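PDB 5ZI1: insecticidal crystal protein Cry7Cal from Bacillus thuringiensis, which is active against the locust Locusta migratoria manilensis and, like other three-domain delta endotoxins, probably binds gut-cell receptors and forms pores. Local coordinates for residues W271-S277 / I438-T442; V211-Y215 / F279-E283. All blocks are in the same frame, centred on the assembly; numbering follows the deposited sequence.

In the fold
From the N terminus, the chain first builds the helical domain, whose helix 208-227 carries V211-Y215. It then enters the second domain, passes through the loop holding W271-S277 and at once forms helix 279-286, which turns back on V211-Y215; contact 2 thus closes a loop of 63 residues across the domain boundary. Contact 1 closes a longer loop of 160 residues, about half of it in strands, when I438-T442, following strand 430-437, returns to W271-S277. The loops cross rather than nest. The contacts also touch directly: the hydroxyl of Y272 probably hydrogen-bonds E213, and S276 packs against L281 and I282.

Contact 1: residues W271-S277 / I438-T442; sequences WYGAASS and IFKET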
loop_
_atom_site.group_PDB
_atom_site.type_symbol
_atom_site.label_atom_id
_atom_site.label_comp_id
_atom_site.label_asym_id
_atom_site.label_seq_id
_atom_site.Cartn_x
_atom_site.Cartn_y
_atom_site.Cartn_z
ATOM N N TRP A 271 -7.259 -15.407 23.053
ATOM C CA TRP A 271 -6.163 -14.615 23.593
ATOM C C TRP A 271 -6.586 -13.189 23.971
ATOM O O TRP A 271 -5.888 -12.565 24.780
ATOM C CB TRP A 271 -4.992 -14.581 22.593
ATOM C CG TRP A 271 -5.289 -13.824 21.310
ATOM C CD1 TRP A 271 -5.693 -14.357 20.116
ATOM C CD2 TRP A 271 -5.222 -12.401 21.107
ATOM N NE1 TRP A 271 -5.878 -13.362 19.188
ATOM C CE2 TRP A 271 -5.593 -12.152 19.768
ATOM C CE3 TRP A 271 -4.873 -11.319 21.921
ATOM C CZ2 TRP A 271 -5.620 -10.860 19.224
ATOM C CZ3 TRP A 271 -4.898 -10.031 21.375
ATOM C CH2 TRP A 271 -5.272 -9.819 20.047
ATOM N N TYR A 272 -7.712 -12.679 23.448
ATOM C CA TYR A 272 -8.028 -11.247 23.587
ATOM C C TYR A 272 -7.967 -10.773 25.038
ATOM O O TYR A 272 -7.336 -9.750 25.340
ATOM C CB TYR A 272 -9.404 -10.920 23.004
ATOM C CG TYR A 272 -9.642 -11.408 21.599
ATOM C CD1 TYR A 272 -8.810 -11.025 20.558
ATOM C CD2 TYR A 272 -10.720 -12.245 21.311
ATOM C CE1 TYR A 272 -9.041 -11.473 19.266
ATOM C CE2 TYR A 272 -10.958 -12.700 20.025
ATOM C CZ TYR A 272 -10.114 -12.307 19.010
ATOM O OH TYR A 272 -10.341 -12.758 17.735
ATOM N N GLY A 273 -8.604 -11.513 25.957
ATOM C CA GLY A 273 -8.606 -11.127 27.359
ATOM C C GLY A 273 -7.228 -10.975 27.968
ATOM O O GLY A 273 -7.079 -10.276 28.973
ATOM N N ALA A 274 -6.206 -11.600 27.371
ATOM C CA ALA A 274 -4.841 -11.487 27.878
ATOM C C ALA A 274 -4.106 -10.246 27.383
ATOM O O ALA A 274 -3.100 -9.859 27.992
ATOM C CB ALA A 274 -4.037 -12.736 27.503
ATOM N N ALA A 275 -4.578 -9.606 26.316
ATOM C CA ALA A 275 -3.940 -8.384 25.839
ATOM C C ALA A 275 -4.136 -7.232 26.824
ATOM O O ALA A 275 -4.998 -7.271 27.707
ATOM C CB ALA A 275 -4.491 -7.978 24.474
ATOM N N SER A 276 -3.301 -6.200 26.660
ATOM C CA SER A 276 -3.418 -4.968 27.435
ATOM C C SER A 276 -4.840 -4.425 27.397
ATOM O O SER A 276 -5.590 -4.650 26.446
ATOM C CB SER A 276 -2.478 -3.888 26.886
ATOM O OG SER A 276 -2.654 -2.683 27.602
ATOM N N SER A 277 -5.209 -3.703 28.448
ATOM C CA SER A 277 -6.498 -3.030 28.476
ATOM C C SER A 277 -6.431 -1.645 27.847
ATOM O O SER A 277 -7.469 -1.002 27.684
ATOM C CB SER A 277 -7.024 -2.938 29.917
ATOM O OG SER A 277 -6.144 -2.189 30.742
ATOM N N ILE A 438 1.917 -8.743 20.514
ATOM C CA ILE A 438 0.816 -8.155 21.251
ATOM C C ILE A 438 1.300 -7.819 22.650
ATOM O O ILE A 438 1.830 -8.687 23.356
ATOM C CB ILE A 438 -0.376 -9.122 21.302
ATOM C CG1 ILE A 438 -1.050 -9.210 19.941
ATOM C CG2 ILE A 438 -1.374 -8.678 22.340
ATOM C CD1 ILE A 438 -1.637 -7.856 19.458
ATOM N N PHE A 439 1.116 -6.559 23.051
ATOM C CA PHE A 439 1.377 -6.138 24.420
ATOM C C PHE A 439 0.445 -6.884 25.370
ATOM O O PHE A 439 -0.773 -6.687 25.344
ATOM C CB PHE A 439 1.163 -4.628 24.546
ATOM C CG PHE A 439 1.785 -4.027 25.770
ATOM C CD1 PHE A 439 1.392 -4.430 27.038
ATOM C CD2 PHE A 439 2.764 -3.044 25.651
ATOM C CE1 PHE A 439 1.976 -3.889 28.179
ATOM C CE2 PHE A 439 3.346 -2.475 26.783
ATOM C CZ PHE A 439 2.950 -2.900 28.051
ATOM N N LYS A 440 1.008 -7.716 26.229
ATOM C CA LYS A 440 0.203 -8.577 27.079
ATOM C C LYS A 440 -0.003 -7.927 28.443
ATOM O O LYS A 440 0.895 -7.266 28.980
ATOM C CB LYS A 440 0.858 -9.958 27.219
ATOM C CG LYS A 440 0.000 -11.116 26.697
ATOM C CD LYS A 440 0.804 -12.358 26.272
ATOM C CE LYS A 440 1.824 -12.755 27.308
ATOM N NZ LYS A 440 3.117 -12.029 27.084
ATOM N N GLU A 441 -1.206 -8.096 28.985
ATOM C CA GLU A 441 -1.534 -7.616 30.321
ATOM C C GLU A 441 -1.223 -8.646 31.392
ATOM O O GLU A 441 -0.936 -8.270 32.534
ATOM C CB GLU A 441 -3.019 -7.245 30.402
ATOM C CG GLU A 441 -3.470 -6.642 31.730
ATOM C CD GLU A 441 -4.906 -6.088 31.660
ATOM O OE1 GLU A 441 -5.225 -5.101 32.368
ATOM O OE2 GLU A 441 -5.731 -6.639 30.887
ATOM N N THR A 442 -1.259 -9.932 31.048
ATOM C CA THR A 442 -1.016 -10.975 32.034
ATOM C C THR A 442 -0.374 -12.202 31.383
ATOM O O THR A 442 -0.483 -12.425 30.174
ATOM C CB THR A 442 -2.323 -11.373 32.730
ATOM O OG1 THR A 442 -2.028 -12.018 33.972
ATOM C CG2 THR A 442 -3.122 -12.317 31.858
#
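A275 and K440 face each other in a single beta bridge, an example of two irregular segments joined by a minimum of backbone pairing. On either side of this pair in sequence, E441 N donates to A274 O at 2.8 Å, and S276 N to F439 O at 2.9 Å. Apolar contacts continue from the bridge on the side of I438, whose CG2 is the branch anti to the backbone N. I438 CG2 meets A275 CB at 3.8 Å and W271 CZ3, on the six-membered part of the indole, at 3.9 Å; A275 CB itself lies in plane at the indole edge. Beyond the bridge, E441, with CG anti to the backbone N (chi1 -176°) and the chain extended beyond it, runs past A275 to S277, where E441 OE1 receives only a weak hydrogen bond from S277 OG at 3.5 Å. S276 CB packs obliquely on the F439 ring, its OG being bonded to the backbone N of E278. The 3-10 turn 272-274, with A274 N bonded to W271 O, leads directly into the bridge residue A275. Around this pair, strand 369-382 packs on W271 and A274, helix 279-286 on S276, I438 and F439, and helix 208-227 of the N-terminal domain on W271, Y272 and I438.

Contact 2: residues V211-Y215 / F279-E283; sequences VWENY and FVLIE
F279 drives the edge of its ring into the face of Y215 in a T-shaped pair, with centroids 4.8 Å apart and planes at 82°. CZ of F279 stands over the centre of the tyrosine ring, and CD1 of W212 lies above one face of F279, so the three side chains form an aromatic cluster. With CG anti to the backbone N (chi1 -169°), W212 reaches across to the other helix. There I282 CG2 sits in a CH-pi contact 3.6 Å from the centroid of the W212 five-membered ring. At the indole edge, W212 NE1 donates to E283 OE1 at 2.8 Å, meeting the oxygen almost end-on and close to the ring plane; a bend in the glutamate chain brings the carboxylate there. This side is dense, with W212, Y215 and I282 buried. The polar margin is looser: a water links Y215 OH and E283 OE2, 2.6 Å from each, and R219 adds a salt bridge to OE2, so the carboxylate's rotation is probably restricted. Helix 169-202 packs on Y215 with L198, L201 and K202, and on F279 with K202. The axes of 211-215 and 279-283 come within 10.6 Å at 54°, a helix-helix interface between the N-terminal helical bundle and second domain of a three-domain Cry toxin.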
loop_
_atom_site.group_PDB
_atom_site.type_symbol
_atom_site.label_atom_id
_atom_site.label_comp_id
_atom_site.label_asym_id
_atom_site.label_seq_id
_atom_site.Cartn_x
_atom_site.Cartn_y
_atom_site.Cartn_z
ATOM N N VAL A 211 -10.645 -5.504 20.190
ATOM C CA VAL A 211 -10.927 -4.214 19.585
ATOM C C VAL A 211 -9.776 -3.818 18.681
ATOM O O VAL A 211 -9.983 -3.382 17.543
ATOM C CB VAL A 211 -11.207 -3.157 20.664
ATOM C CG1 VAL A 211 -10.981 -1.762 20.109
ATOM C CG2 VAL A 211 -12.630 -3.286 21.154
ATOM N N TRP A 212 -8.544 -4.039 19.143
ATOM C CA TRP A 212 -7.390 -3.803 18.287
ATOM C C TRP A 212 -7.425 -4.678 17.041
ATOM O O TRP A 212 -7.171 -4.199 15.932
ATOM C CB TRP A 212 -6.096 -4.045 19.045
ATOM C CG TRP A 212 -4.981 -3.548 18.243
ATOM C CD1 TRP A 212 -4.558 -2.252 18.146
ATOM C CD2 TRP A 212 -4.145 -4.310 17.372
ATOM N NE1 TRP A 212 -3.496 -2.162 17.286
ATOM C CE2 TRP A 212 -3.225 -3.407 16.785
ATOM C CE3 TRP A 212 -4.081 -5.662 17.030
ATOM C CZ2 TRP A 212 -2.255 -3.814 15.885
ATOM C CZ3 TRP A 212 -3.115 -6.065 16.140
ATOM C CH2 TRP A 212 -2.212 -5.148 15.574
ATOM N N GLU A 213 -7.744 -5.963 17.200
ATOM C CA GLU A 213 -7.745 -6.854 16.046
ATOM C C GLU A 213 -8.693 -6.357 14.963
ATOM O O GLU A 213 -8.335 -6.322 13.782
ATOM C CB GLU A 213 -8.110 -8.271 16.480
ATOM C CG GLU A 213 -8.171 -9.256 15.335
ATOM C CD GLU A 213 -8.041 -10.708 15.820
ATOM O OE1 GLU A 213 -6.971 -11.088 16.348
ATOM O OE2 GLU A 213 -9.020 -11.466 15.693
ATOM N N ASN A 214 -9.913 -5.972 15.347
ATOM C CA ASN A 214 -10.877 -5.478 14.369
ATOM C C ASN A 214 -10.396 -4.170 13.755
ATOM O O ASN A 214 -10.612 -3.912 12.568
ATOM C CB ASN A 214 -12.245 -5.269 15.015
ATOM C CG ASN A 214 -12.899 -6.574 15.477
ATOM O OD1 ASN A 214 -12.564 -7.667 15.008
ATOM N ND2 ASN A 214 -13.855 -6.453 16.397
ATOM N N TYR A 215 -9.754 -3.336 14.563
ATOM C CA TYR A 215 -9.164 -2.103 14.078
ATOM C C TYR A 215 -8.063 -2.402 13.064
ATOM O O TYR A 215 -8.045 -1.846 11.962
ATOM C CB TYR A 215 -8.630 -1.334 15.278
ATOM C CG TYR A 215 -7.858 -0.070 14.966
ATOM C CD1 TYR A 215 -6.498 -0.120 14.668
ATOM C CD2 TYR A 215 -8.481 1.180 15.037
ATOM C CE1 TYR A 215 -5.787 1.019 14.439
ATOM C CE2 TYR A 215 -7.770 2.346 14.790
ATOM C CZ TYR A 215 -6.432 2.260 14.491
ATOM O OH TYR A 215 -5.720 3.406 14.249
ATOM N N PHE A 279 -5.551 0.614 24.512
ATOM C CA PHE A 279 -5.408 0.501 23.066
ATOM C C PHE A 279 -4.029 0.971 22.610
ATOM O O PHE A 279 -3.361 0.296 21.815
ATOM C CB PHE A 279 -6.521 1.303 22.388
ATOM C CG PHE A 279 -6.550 1.183 20.895
ATOM C CD1 PHE A 279 -5.728 1.985 20.098
ATOM C CD2 PHE A 279 -7.425 0.304 20.281
ATOM C CE1 PHE A 279 -5.755 1.882 18.719
ATOM C CE2 PHE A 279 -7.463 0.202 18.903
ATOM C CZ PHE A 279 -6.630 0.999 18.121
ATOM N N VAL A 280 -3.577 2.123 23.117
ATOM C CA VAL A 280 -2.326 2.707 22.630
ATOM C C VAL A 280 -1.140 1.781 22.901
ATOM O O VAL A 280 -0.165 1.768 22.135
ATOM C CB VAL A 280 -2.111 4.102 23.250
ATOM C CG1 VAL A 280 -1.832 4.002 24.736
ATOM C CG2 VAL A 280 -0.994 4.843 22.537
ATOM N N LEU A 281 -1.199 0.992 23.978
ATOM C CA LEU A 281 -0.104 0.072 24.272
ATOM C C LEU A 281 -0.034 -1.036 23.229
ATOM O O LEU A 281 1.040 -1.335 22.696
ATOM C CB LEU A 281 -0.259 -0.505 25.674
ATOM C CG LEU A 281 -0.082 0.552 26.763
ATOM C CD1 LEU A 281 -0.096 -0.093 28.152
ATOM C CD2 LEU A 281 1.186 1.349 26.539
ATOM N N ILE A 282 -1.180 -1.625 22.894
ATOM C CA ILE A 282 -1.212 -2.636 21.844
ATOM C C ILE A 282 -0.698 -2.057 20.533
ATOM O O ILE A 282 0.182 -2.633 19.882
ATOM C CB ILE A 282 -2.634 -3.189 21.687
ATOM C CG1 ILE A 282 -3.168 -3.667 23.041
ATOM C CG2 ILE A 282 -2.628 -4.292 20.656
ATOM C CD1 ILE A 282 -4.592 -4.250 22.987
ATOM N N GLU A 283 -1.267 -0.918 20.116
ATOM C CA GLU A 283 -0.892 -0.309 18.845
ATOM C C GLU A 283 0.606 -0.032 18.791
ATOM O O GLU A 283 1.268 -0.351 17.797
ATOM C CB GLU A 283 -1.709 0.974 18.611
ATOM C CG GLU A 283 -1.313 1.802 17.363
ATOM C CD GLU A 283 -1.758 1.181 16.035
ATOM O OE1 GLU A 283 -2.266 0.042 16.045
ATOM O OE2 GLU A 283 -1.599 1.832 14.966
HETATM O O HOH W 1 -3.159 3.852 14.697
#